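Local structure of putative uncharacterized protein (Ustilago maydis, 4GNX) at residues 357-369 with 416-428. The protein is probably the large subunit of replication protein A and binds single-stranded DNA through a series of OB folds, probably to protect and organise it during DNA replication. Residues are numbered along the deposited sequence; the frame is centred on the assembly and turned at random.
Sequences MWLSGFNEDATQL and RVRYTISRAAPVD. With nucleotides of chain G.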
ATOM      1  N   MET C 357      12.855  -6.443 -11.728  1.00 38.05           N
ATOM      2  CA  MET C 357      13.414  -5.266 -12.370  1.00 40.42           C
ATOM      3  C   MET C 357      14.802  -4.903 -11.858  1.00 38.88           C
ATOM      4  O   MET C 357      15.081  -5.008 -10.664  1.00 37.22           O
ATOM      5  CB  MET C 357      12.450  -4.100 -12.164  1.00 42.88           C
ATOM      6  CG  MET C 357      13.066  -2.713 -12.163  1.00 46.06           C
ATOM      7  SD  MET C 357      12.031  -1.595 -11.208  1.00 48.62           S
ATOM      8  CE  MET C 357      10.701  -1.351 -12.385  1.00 51.45           C
ATOM      9  N   TRP C 358      15.644  -4.429 -12.770  1.00 39.18           N
ATOM     10  CA  TRP C 358      17.001  -3.987 -12.431  1.00 38.18           C
ATOM     11  C   TRP C 358      17.102  -2.556 -12.035  1.00 37.92           C
ATOM     12  O   TRP C 358      16.599  -1.678 -12.744  1.00 38.75           O
ATOM     13  CB  TRP C 358      17.894  -4.222 -13.607  1.00 39.43           C
ATOM     14  CG  TRP C 358      18.242  -5.681 -13.763  1.00 39.12           C
ATOM     15  CD1 TRP C 358      17.656  -6.604 -14.607  1.00 39.59           C
ATOM     16  CD2 TRP C 358      19.271  -6.427 -13.038  1.00 38.54           C
ATOM     17  NE1 TRP C 358      18.238  -7.825 -14.461  1.00 39.98           N
ATOM     18  CE2 TRP C 358      19.214  -7.793 -13.545  1.00 39.15           C
ATOM     19  CE3 TRP C 358      20.216  -6.102 -12.071  1.00 38.39           C
ATOM     20  CZ2 TRP C 358      20.072  -8.786 -13.095  1.00 40.10           C
ATOM     21  CZ3 TRP C 358      21.072  -7.111 -11.614  1.00 38.99           C
ATOM     22  CH2 TRP C 358      21.000  -8.423 -12.114  1.00 39.81           C
ATOM     23  N   LEU C 359      17.759  -2.321 -10.899  1.00 37.43           N
ATOM     24  CA  LEU C 359      17.994  -0.978 -10.361  1.00 38.55           C
ATOM     25  C   LEU C 359      19.488  -0.698 -10.179  1.00 39.67           C
ATOM     26  O   LEU C 359      20.256  -1.578  -9.802  1.00 39.02           O
ATOM     27  CB  LEU C 359      17.283  -0.809  -9.013  1.00 37.57           C
ATOM     28  CG  LEU C 359      15.753  -0.920  -8.940  1.00 37.45           C
ATOM     29  CD1 LEU C 359      15.263  -0.820  -7.508  1.00 37.16           C
ATOM     30  CD2 LEU C 359      15.058   0.144  -9.753  1.00 38.77           C
ATOM     31  N   SER C 360      19.913   0.529 -10.440  1.00 42.18           N
ATOM     32  CA  SER C 360      21.280   0.908 -10.076  1.00 44.28           C
ATOM     33  C   SER C 360      21.310   1.909  -8.944  1.00 44.76           C
ATOM     34  O   SER C 360      20.440   2.781  -8.844  1.00 43.78           O
ATOM     35  CB  SER C 360      22.093   1.408 -11.268  1.00 46.96           C
ATOM     36  OG  SER C 360      21.351   2.330 -12.024  1.00 49.58           O
ATOM     37  N   GLY C 361      22.315   1.740  -8.091  1.00 46.55           N
ATOM     38  CA  GLY C 361      22.485   2.537  -6.890  1.00 49.48           C
ATOM     39  C   GLY C 361      23.904   3.065  -6.734  1.00 53.81           C
ATOM     40  O   GLY C 361      24.879   2.458  -7.195  1.00 53.92           O
ATOM     41  N   PHE C 362      24.017   4.204  -6.061  1.00 56.95           N
ATOM     42  CA  PHE C 362      25.296   4.829  -5.850  1.00 59.91           C
ATOM     43  C   PHE C 362      25.682   4.824  -4.384  1.00 60.78           C
ATOM     44  O   PHE C 362      24.940   4.322  -3.541  1.00 58.08           O
ATOM     45  CB  PHE C 362      25.288   6.232  -6.446  1.00 64.14           C
ATOM     46  CG  PHE C 362      25.086   6.240  -7.931  1.00 67.66           C
ATOM     47  CD1 PHE C 362      23.842   6.540  -8.483  1.00 68.95           C
ATOM     48  CD2 PHE C 362      26.135   5.912  -8.788  1.00 71.73           C
ATOM     49  CE1 PHE C 362      23.653   6.536  -9.860  1.00 69.80           C
ATOM     50  CE2 PHE C 362      25.953   5.908 -10.169  1.00 74.12           C
ATOM     51  CZ  PHE C 362      24.710   6.218 -10.703  1.00 72.79           C
ATOM     52  N   ASN C 363      26.846   5.406  -4.097  1.00 64.98           N
ATOM     53  CA  ASN C 363      27.537   5.254  -2.816  1.00 65.78           C
ATOM     54  C   ASN C 363      26.663   5.322  -1.550  1.00 66.40           C
ATOM     55  O   ASN C 363      26.760   4.453  -0.685  1.00 64.79           O
ATOM     56  CB  ASN C 363      28.725   6.221  -2.734  1.00 67.19           C
ATOM     57  CG  ASN C 363      29.724   5.836  -1.653  1.00 68.25           C
ATOM     58  OD1 ASN C 363      29.928   6.585  -0.698  1.00 71.77           O
ATOM     59  ND2 ASN C 363      30.336   4.662  -1.787  1.00 65.81           N
ATOM     60  N   GLU C 364      25.803   6.330  -1.454  1.00 69.34           N
ATOM     61  CA  GLU C 364      24.989   6.518  -0.255  1.00 72.14           C
ATOM     62  C   GLU C 364      24.009   5.364  -0.080  1.00 70.10           C
ATOM     63  O   GLU C 364      24.079   4.619   0.901  1.00 72.02           O
ATOM     64  CB  GLU C 364      24.233   7.853  -0.295  1.00 76.65           C
ATOM     65  CG  GLU C 364      25.110   9.099  -0.383  1.00 82.05           C
ATOM     66  CD  GLU C 364      25.487   9.487  -1.815  1.00 86.09           C
ATOM     67  OE1 GLU C 364      25.331   8.645  -2.749  1.00 84.60           O
ATOM     68  OE2 GLU C 364      25.954  10.644  -2.006  1.00 88.70           O
ATOM     69  N   ASP C 365      23.118   5.209  -1.053  1.00 68.25           N
ATOM     70  CA  ASP C 365      22.037   4.217  -0.991  1.00 65.64           C
ATOM     71  C   ASP C 365      22.513   2.764  -1.054  1.00 59.52           C
ATOM     72  O   ASP C 365      21.914   1.874  -0.441  1.00 59.17           O
ATOM     73  CB  ASP C 365      20.991   4.505  -2.081  1.00 70.36           C
ATOM     74  CG  ASP C 365      20.175   5.783  -1.792  1.00 78.50           C
ATOM     75  OD1 ASP C 365      19.375   5.795  -0.825  1.00 79.76           O
ATOM     76  OD2 ASP C 365      20.335   6.782  -2.530  1.00 82.81           O
ATOM     77  N   ALA C 366      23.596   2.521  -1.783  1.00 54.94           N
ATOM     78  CA  ALA C 366      24.141   1.176  -1.845  1.00 50.91           C
ATOM     79  C   ALA C 366      24.790   0.741  -0.536  1.00 49.58           C
ATOM     80  O   ALA C 366      24.865  -0.457  -0.254  1.00 47.29           O
ATOM     81  CB  ALA C 366      25.103   1.035  -3.011  1.00 51.02           C
ATOM     82  N   THR C 367      25.226   1.712   0.271  1.00 50.99           N
ATOM     83  CA  THR C 367      25.866   1.411   1.554  1.00 52.99           C
ATOM     84  C   THR C 367      24.906   0.770   2.546  1.00 52.97           C
ATOM     85  O   THR C 367      25.251  -0.215   3.195  1.00 52.29           O
ATOM     86  CB  THR C 367      26.543   2.642   2.190  1.00 55.03           C
ATOM     87  OG1 THR C 367      27.612   3.081   1.350  1.00 56.13           O
ATOM     88  CG2 THR C 367      27.119   2.296   3.547  1.00 55.79           C
ATOM     89  N   GLN C 368      23.706   1.322   2.658  1.00 54.80           N
ATOM     90  CA  GLN C 368      22.694   0.726   3.518  1.00 57.31           C
ATOM     91  C   GLN C 368      22.166  -0.574   2.936  1.00 53.25           C
ATOM     92  O   GLN C 368      21.708  -1.449   3.662  1.00 54.57           O
ATOM     93  CB  GLN C 368      21.544   1.691   3.775  1.00 63.25           C
ATOM     94  CG  GLN C 368      20.930   2.263   2.511  1.00 69.10           C
ATOM     95  CD  GLN C 368      19.505   2.740   2.716  1.00 76.81           C
ATOM     96  OE1 GLN C 368      18.706   2.095   3.419  1.00 82.23           O
ATOM     97  NE2 GLN C 368      19.168   3.876   2.095  1.00 78.07           N
ATOM     98  N   LEU C 369      22.231  -0.714   1.625  1.00 49.64           N
ATOM     99  CA  LEU C 369      21.803  -1.960   1.041  1.00 48.35           C
ATOM    100  C   LEU C 369      22.749  -3.107   1.372  1.00 49.13           C
ATOM    101  O   LEU C 369      22.370  -4.263   1.274  1.00 49.09           O
ATOM    102  CB  LEU C 369      21.589  -1.814  -0.461  1.00 46.84           C
ATOM    103  CG  LEU C 369      20.099  -1.764  -0.820  1.00 45.38           C
ATOM    104  CD1 LEU C 369      19.391  -0.516  -0.299  1.00 46.31           C
ATOM    105  CD2 LEU C 369      19.904  -1.870  -2.315  1.00 44.79           C
ATOM    106  N   ARG C 416      19.289   2.554 -24.022  1.00 82.13           N
ATOM    107  CA  ARG C 416      18.642   1.764 -22.976  1.00 78.27           C
ATOM    108  C   ARG C 416      17.992   2.656 -21.931  1.00 73.31           C
ATOM    109  O   ARG C 416      18.521   3.721 -21.606  1.00 73.81           O
ATOM    110  CB  ARG C 416      19.659   0.847 -22.288  1.00 80.35           C
ATOM    111  CG  ARG C 416      20.041  -0.401 -23.074  1.00 88.37           C
ATOM    112  CD  ARG C 416      19.038  -1.536 -22.856  1.00 93.88           C
ATOM    113  NE  ARG C 416      19.476  -2.814 -23.438  1.00 97.95           N
ATOM    114  CZ  ARG C 416      19.668  -3.948 -22.757  1.00 96.22           C
ATOM    115  NH1 ARG C 416      19.453  -4.013 -21.448  1.00 88.36           N
ATOM    116  NH2 ARG C 416      20.068  -5.039 -23.400  1.00100.49           N
ATOM    117  N   VAL C 417      16.845   2.224 -21.401  1.00 68.55           N
ATOM    118  CA  VAL C 417      16.280   2.868 -20.205  1.00 63.44           C
ATOM    119  C   VAL C 417      17.025   2.397 -18.974  1.00 57.84           C
ATOM    120  O   VAL C 417      17.343   1.216 -18.856  1.00 55.46           O
ATOM    121  CB  VAL C 417      14.782   2.572 -20.001  1.00 62.79           C
ATOM    122  CG1 VAL C 417      14.298   3.164 -18.687  1.00 60.88           C
ATOM    123  CG2 VAL C 417      13.966   3.145 -21.145  1.00 67.27           C
ATOM    124  N   ARG C 418      17.316   3.317 -18.060  1.00 55.62           N
ATOM    125  CA  ARG C 418      17.857   2.901 -16.777  1.00 53.29           C
ATOM    126  C   ARG C 418      17.038   3.380 -15.577  1.00 50.29           C
ATOM    127  O   ARG C 418      16.388   4.424 -15.611  1.00 50.74           O
ATOM    128  CB  ARG C 418      19.352   3.207 -16.652  1.00 55.96           C
ATOM    129  CG  ARG C 418      20.175   2.507 -17.732  1.00 60.50           C
ATOM    130  CD  ARG C 418      21.490   1.921 -17.240  1.00 63.25           C
ATOM    131  NE  ARG C 418      22.459   2.936 -16.834  1.00 66.39           N
ATOM    132  CZ  ARG C 418      22.859   3.133 -15.578  1.00 66.10           C
ATOM    133  NH1 ARG C 418      22.402   2.371 -14.589  1.00 63.87           N
ATOM    134  NH2 ARG C 418      23.727   4.090 -15.307  1.00 68.28           N
ATOM    135  N   TYR C 419      17.040   2.562 -14.536  1.00 46.99           N
ATOM    136  CA  TYR C 419      16.310   2.857 -13.326  1.00 45.33           C
ATOM    137  C   TYR C 419      17.301   3.129 -12.195  1.00 45.40           C
ATOM    138  O   TYR C 419      18.108   2.267 -11.819  1.00 44.52           O
ATOM    139  CB  TYR C 419      15.369   1.698 -12.987  1.00 43.46           C
ATOM    140  CG  TYR C 419      14.381   1.354 -14.093  1.00 44.51           C
ATOM    141  CD1 TYR C 419      14.490   0.173 -14.830  1.00 44.23           C
ATOM    142  CD2 TYR C 419      13.327   2.217 -14.399  1.00 46.00           C
ATOM    143  CE1 TYR C 419      13.580  -0.130 -15.842  1.00 44.92           C
ATOM    144  CE2 TYR C 419      12.416   1.927 -15.404  1.00 46.64           C
ATOM    145  CZ  TYR C 419      12.542   0.757 -16.124  1.00 46.32           C
ATOM    146  OH  TYR C 419      11.617   0.506 -17.122  1.00 47.49           O
ATOM    147  N   THR C 420      17.247   4.345 -11.666  1.00 46.51           N
ATOM    148  CA  THR C 420      18.183   4.759 -10.644  1.00 46.76           C
ATOM    149  C   THR C 420      17.468   4.889  -9.310  1.00 45.64           C
ATOM    150  O   THR C 420      16.336   5.351  -9.234  1.00 45.53           O
ATOM    151  CB  THR C 420      18.840   6.097 -11.008  1.00 50.40           C
ATOM    152  OG1 THR C 420      19.147   6.103 -12.403  1.00 52.95           O
ATOM    153  CG2 THR C 420      20.122   6.304 -10.210  1.00 51.38           C
ATOM    154  N   ILE C 421      18.145   4.453  -8.259  1.00 44.74           N
ATOM    155  CA  ILE C 421      17.658   4.635  -6.918  1.00 44.37           C
ATOM    156  C   ILE C 421      18.128   6.004  -6.441  1.00 47.03           C
ATOM    157  O   ILE C 421      19.311   6.309  -6.495  1.00 48.62           O
ATOM    158  CB  ILE C 421      18.153   3.501  -5.996  1.00 42.55           C
ATOM    159  CG1 ILE C 421      17.547   2.165  -6.466  1.00 41.82           C
ATOM    160  CG2 ILE C 421      17.756   3.777  -4.558  1.00 41.35           C
ATOM    161  CD1 ILE C 421      18.278   0.904  -6.046  1.00 40.44           C
ATOM    162  N   SER C 422      17.185   6.835  -6.017  1.00 48.14           N
ATOM    163  CA  SER C 422      17.511   8.100  -5.387  1.00 50.99           C
ATOM    164  C   SER C 422      17.427   7.994  -3.854  1.00 52.80           C
ATOM    165  O   SER C 422      18.267   8.541  -3.130  1.00 55.35           O
ATOM    166  CB  SER C 422      16.637   9.225  -5.945  1.00 51.81           C
ATOM    167  OG  SER C 422      15.267   8.910  -5.848  1.00 49.91           O
ATOM    168  N   ARG C 423      16.411   7.293  -3.357  1.00 53.29           N
ATOM    169  CA  ARG C 423      16.395   6.887  -1.951  1.00 53.95           C
ATOM    170  C   ARG C 423      15.868   5.482  -1.822  1.00 48.18           C
ATOM    171  O   ARG C 423      14.985   5.082  -2.559  1.00 46.30           O
ATOM    172  CB  ARG C 423      15.557   7.831  -1.087  1.00 61.20           C
ATOM    173  CG  ARG C 423      16.156   8.063   0.296  1.00 68.46           C
ATOM    174  CD  ARG C 423      15.193   8.741   1.266  1.00 76.85           C
ATOM    175  NE  ARG C 423      14.460   7.790   2.119  1.00 81.45           N
ATOM    176  CZ  ARG C 423      13.878   8.103   3.280  1.00 83.19           C
ATOM    177  NH1 ARG C 423      13.942   9.353   3.742  1.00 89.50           N
ATOM    178  NH2 ARG C 423      13.238   7.172   3.988  1.00 78.53           N
ATOM    179  N   ALA C 424      16.438   4.725  -0.901  1.00 46.54           N
ATOM    180  CA  ALA C 424      15.864   3.447  -0.495  1.00 44.13           C
ATOM    181  C   ALA C 424      15.633   3.451   1.015  1.00 44.15           C
ATOM    182  O   ALA C 424      16.549   3.666   1.791  1.00 46.55           O
ATOM    183  CB  ALA C 424      16.766   2.299  -0.899  1.00 42.86           C
ATOM    184  N   ALA C 425      14.395   3.263   1.431  1.00 42.88           N
ATOM    185  CA  ALA C 425      14.090   3.179   2.853  1.00 42.77           C
ATOM    186  C   ALA C 425      13.628   1.769   3.159  1.00 39.87           C
ATOM    187  O   ALA C 425      12.960   1.152   2.333  1.00 38.18           O
ATOM    188  CB  ALA C 425      13.025   4.189   3.230  1.00 44.44           C
ATOM    189  N   PRO C 426      14.004   1.241   4.336  1.00 39.89           N
ATOM    190  CA  PRO C 426      13.541  -0.101   4.720  1.00 37.87           C
ATOM    191  C   PRO C 426      12.046  -0.052   5.031  1.00 37.15           C
ATOM    192  O   PRO C 426      11.575   0.918   5.607  1.00 38.78           O
ATOM    193  CB  PRO C 426      14.353  -0.395   5.977  1.00 38.81           C
ATOM    194  CG  PRO C 426      14.613   0.958   6.560  1.00 41.56           C
ATOM    195  CD  PRO C 426      14.810   1.879   5.395  1.00 41.57           C
ATOM    196  N   VAL C 427      11.306  -1.069   4.624  1.00 35.14           N
ATOM    197  CA  VAL C 427       9.855  -1.083   4.835  1.00 35.08           C
ATOM    198  C   VAL C 427       9.429  -0.946   6.302  1.00 37.48           C
ATOM    199  O   VAL C 427       9.975  -1.618   7.190  1.00 39.17           O
ATOM    200  CB  VAL C 427       9.227  -2.367   4.256  1.00 33.40           C
ATOM    201  CG1 VAL C 427       7.742  -2.453   4.618  1.00 33.72           C
ATOM    202  CG2 VAL C 427       9.447  -2.450   2.738  1.00 31.58           C
ATOM    203  N   ASP C 428       8.463  -0.063   6.547  1.00 38.66           N
ATOM    204  CA  ASP C 428       7.803   0.037   7.851  1.00 40.55           C
ATOM    205  C   ASP C 428       6.587  -0.919   7.927  1.00 39.20           C
ATOM    206  O   ASP C 428       5.461  -0.589   7.518  1.00 37.79           O
ATOM    207  CB  ASP C 428       7.394   1.475   8.129  1.00 42.96           C
ATOM    208  CG  ASP C 428       6.643   1.629   9.440  1.00 46.88           C
ATOM    209  OD1 ASP C 428       6.016   0.655   9.918  1.00 47.41           O
ATOM    210  OD2 ASP C 428       6.668   2.743   9.998  1.00 50.52           O
TER
ATOM    211  P    DT G  18      23.485 -10.065 -19.532  1.00106.87           P
ATOM    212  OP1  DT G  18      24.556 -10.679 -20.362  1.00105.49           O
ATOM    213  OP2  DT G  18      22.061 -10.301 -19.879  1.00112.05           O
ATOM    214  O5'  DT G  18      23.719 -10.535 -18.029  1.00102.77           O
ATOM    215  C5'  DT G  18      25.046 -10.597 -17.463  1.00 93.30           C
ATOM    216  C4'  DT G  18      25.048 -10.008 -16.071  1.00 85.25           C
ATOM    217  O4'  DT G  18      24.621  -8.636 -16.156  1.00 76.62           O
ATOM    218  C3'  DT G  18      24.086 -10.680 -15.090  1.00 81.64           C
ATOM    219  O3'  DT G  18      24.720 -11.703 -14.302  1.00 88.17           O
ATOM    220  C2'  DT G  18      23.544  -9.536 -14.249  1.00 74.24           C
ATOM    221  C1'  DT G  18      23.949  -8.257 -14.972  1.00 68.16           C
ATOM    222  N1   DT G  18      22.842  -7.367 -15.359  1.00 63.43           N
ATOM    223  C2   DT G  18      22.906  -6.060 -14.935  1.00 61.76           C
ATOM    224  O2   DT G  18      23.810  -5.629 -14.238  1.00 66.84           O
ATOM    225  N3   DT G  18      21.864  -5.271 -15.354  1.00 58.22           N
ATOM    226  C4   DT G  18      20.796  -5.648 -16.144  1.00 61.57           C
ATOM    227  O4   DT G  18      19.934  -4.826 -16.440  1.00 64.55           O
ATOM    228  C5   DT G  18      20.799  -7.032 -16.566  1.00 63.13           C
ATOM    229  C7   DT G  18      19.678  -7.531 -17.423  1.00 60.75           C
ATOM    230  C6   DT G  18      21.813  -7.810 -16.163  1.00 63.68           C
ATOM    231  P    DT G  13      31.807  12.894 -10.731  1.00137.53           P
ATOM    232  OP1  DT G  13      32.999  12.367 -10.030  1.00125.94           O
ATOM    233  OP2  DT G  13      31.983  14.004 -11.705  1.00131.58           O
ATOM    234  O5'  DT G  13      31.054  11.683 -11.450  1.00126.33           O
ATOM    235  C5'  DT G  13      31.760  10.547 -11.997  1.00109.29           C
ATOM    236  C4'  DT G  13      31.434   9.288 -11.222  1.00101.87           C
ATOM    237  O4'  DT G  13      30.516   9.581 -10.154  1.00105.56           O
ATOM    238  C3'  DT G  13      30.755   8.182 -12.020  1.00 96.59           C
ATOM    239  O3'  DT G  13      31.738   7.256 -12.466  1.00 90.15           O
ATOM    240  C2'  DT G  13      29.929   7.440 -10.982  1.00 96.67           C
ATOM    241  C1'  DT G  13      29.823   8.393  -9.797  1.00101.18           C
ATOM    242  N1   DT G  13      28.443   8.766  -9.470  1.00105.36           N
ATOM    243  C2   DT G  13      28.061   8.827  -8.147  1.00105.48           C
ATOM    244  O2   DT G  13      28.812   8.560  -7.221  1.00 99.85           O
ATOM    245  N3   DT G  13      26.755   9.206  -7.947  1.00109.38           N
ATOM    246  C4   DT G  13      25.820   9.526  -8.915  1.00114.09           C
ATOM    247  O4   DT G  13      24.681   9.847  -8.581  1.00118.33           O
ATOM    248  C5   DT G  13      26.293   9.443 -10.282  1.00110.57           C
ATOM    249  C7   DT G  13      25.354   9.771 -11.400  1.00110.45           C
ATOM    250  C6   DT G  13      27.564   9.075 -10.485  1.00104.82           C
ATOM    251  P    DT G  17      24.543  -4.420 -22.807  1.00137.32           P
ATOM    252  OP1  DT G  17      24.867  -4.043 -24.207  1.00142.18           O
ATOM    253  OP2  DT G  17      23.226  -4.043 -22.233  1.00126.40           O
ATOM    254  O5'  DT G  17      24.705  -6.002 -22.696  1.00131.37           O
ATOM    255  C5'  DT G  17      25.679  -6.597 -21.818  1.00120.70           C
ATOM    256  C4'  DT G  17      25.077  -6.845 -20.454  1.00115.69           C
ATOM    257  O4'  DT G  17      24.902  -5.590 -19.754  1.00113.11           O
ATOM    258  C3'  DT G  17      23.704  -7.529 -20.441  1.00115.15           C
ATOM    259  O3'  DT G  17      23.691  -8.483 -19.372  1.00112.34           O
ATOM    260  C2'  DT G  17      22.751  -6.397 -20.094  1.00112.41           C
ATOM    261  C1'  DT G  17      23.617  -5.582 -19.155  1.00114.50           C
ATOM    262  N1   DT G  17      23.225  -4.172 -18.927  1.00120.46           N
ATOM    263  C2   DT G  17      24.105  -3.367 -18.235  1.00122.65           C
ATOM    264  O2   DT G  17      25.188  -3.758 -17.827  1.00124.10           O
ATOM    265  N3   DT G  17      23.676  -2.077 -18.050  1.00123.24           N
ATOM    266  C4   DT G  17      22.477  -1.527 -18.463  1.00119.51           C
ATOM    267  O4   DT G  17      22.230  -0.349 -18.225  1.00117.48           O
ATOM    268  C5   DT G  17      21.596  -2.430 -19.170  1.00115.05           C
ATOM    269  C7   DT G  17      20.273  -1.923 -19.650  1.00103.76           C
ATOM    270  C6   DT G  17      22.006  -3.692 -19.359  1.00120.43           C
TER
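Phe362 turns one edge to Thr420, whose CG2 lies near the ring plane, 3.6 Å from CE1, while one ring face carries the base of DT13 of chain G, its C4 over the ring centre. Tyr419 is met at its edge by Trp358 O, 3.5 Å from CD1, and Met357 SD stands above a face, 4.9 Å from the ring centroid, a distant Met-aromatic contact; Val417 CG1 covers the opposite face, toward the rim. The Trp358 indole carries the thymine of DT18 of chain G over one face, C4 offset toward the rim.

This is where the OB-fold barrel of the zinc-bearing C-terminal domain closes: strands 355-362 and 414-426, the two ends of the five-stranded sheet, meet in parallel sense at about 50° and share a single bridge, Ser360 with Thr420. Ser360 N donates to Tyr419 O and Ile421 N to Ser360 O, two nearly straight bonds. Ser360 OG, rotated between its own N and carbonyl carbon (chi1 46°), adds a longer bond to Tyr419 O from above the carbonyl plane and takes a weak one from Arg418 NH1, lying at the guanidinium edge near its plane. Arg418 NE also forms a salt bridge with Asp409. On the barrel's inner side Leu359 CB packs 3.6 Å from Ile421 CD1, and Leu359 CD2 sits against Tyr419 CB.

Past the corner at Ser422 the partner is helix 363-370. Leu369 CD1 touches Ala424 CB, and Asp365 OD1 accepts a hydrogen bond from Ala424 N, 3.1 Å away, from above the carboxylate plane. One turn on, Gln368 reaches over with an extended chain: its NE2, in the carbonyl plane of Ala424, gives a 2.6 Å bond to Ala424 O, which sits 25° out of the Gln368 amide plane.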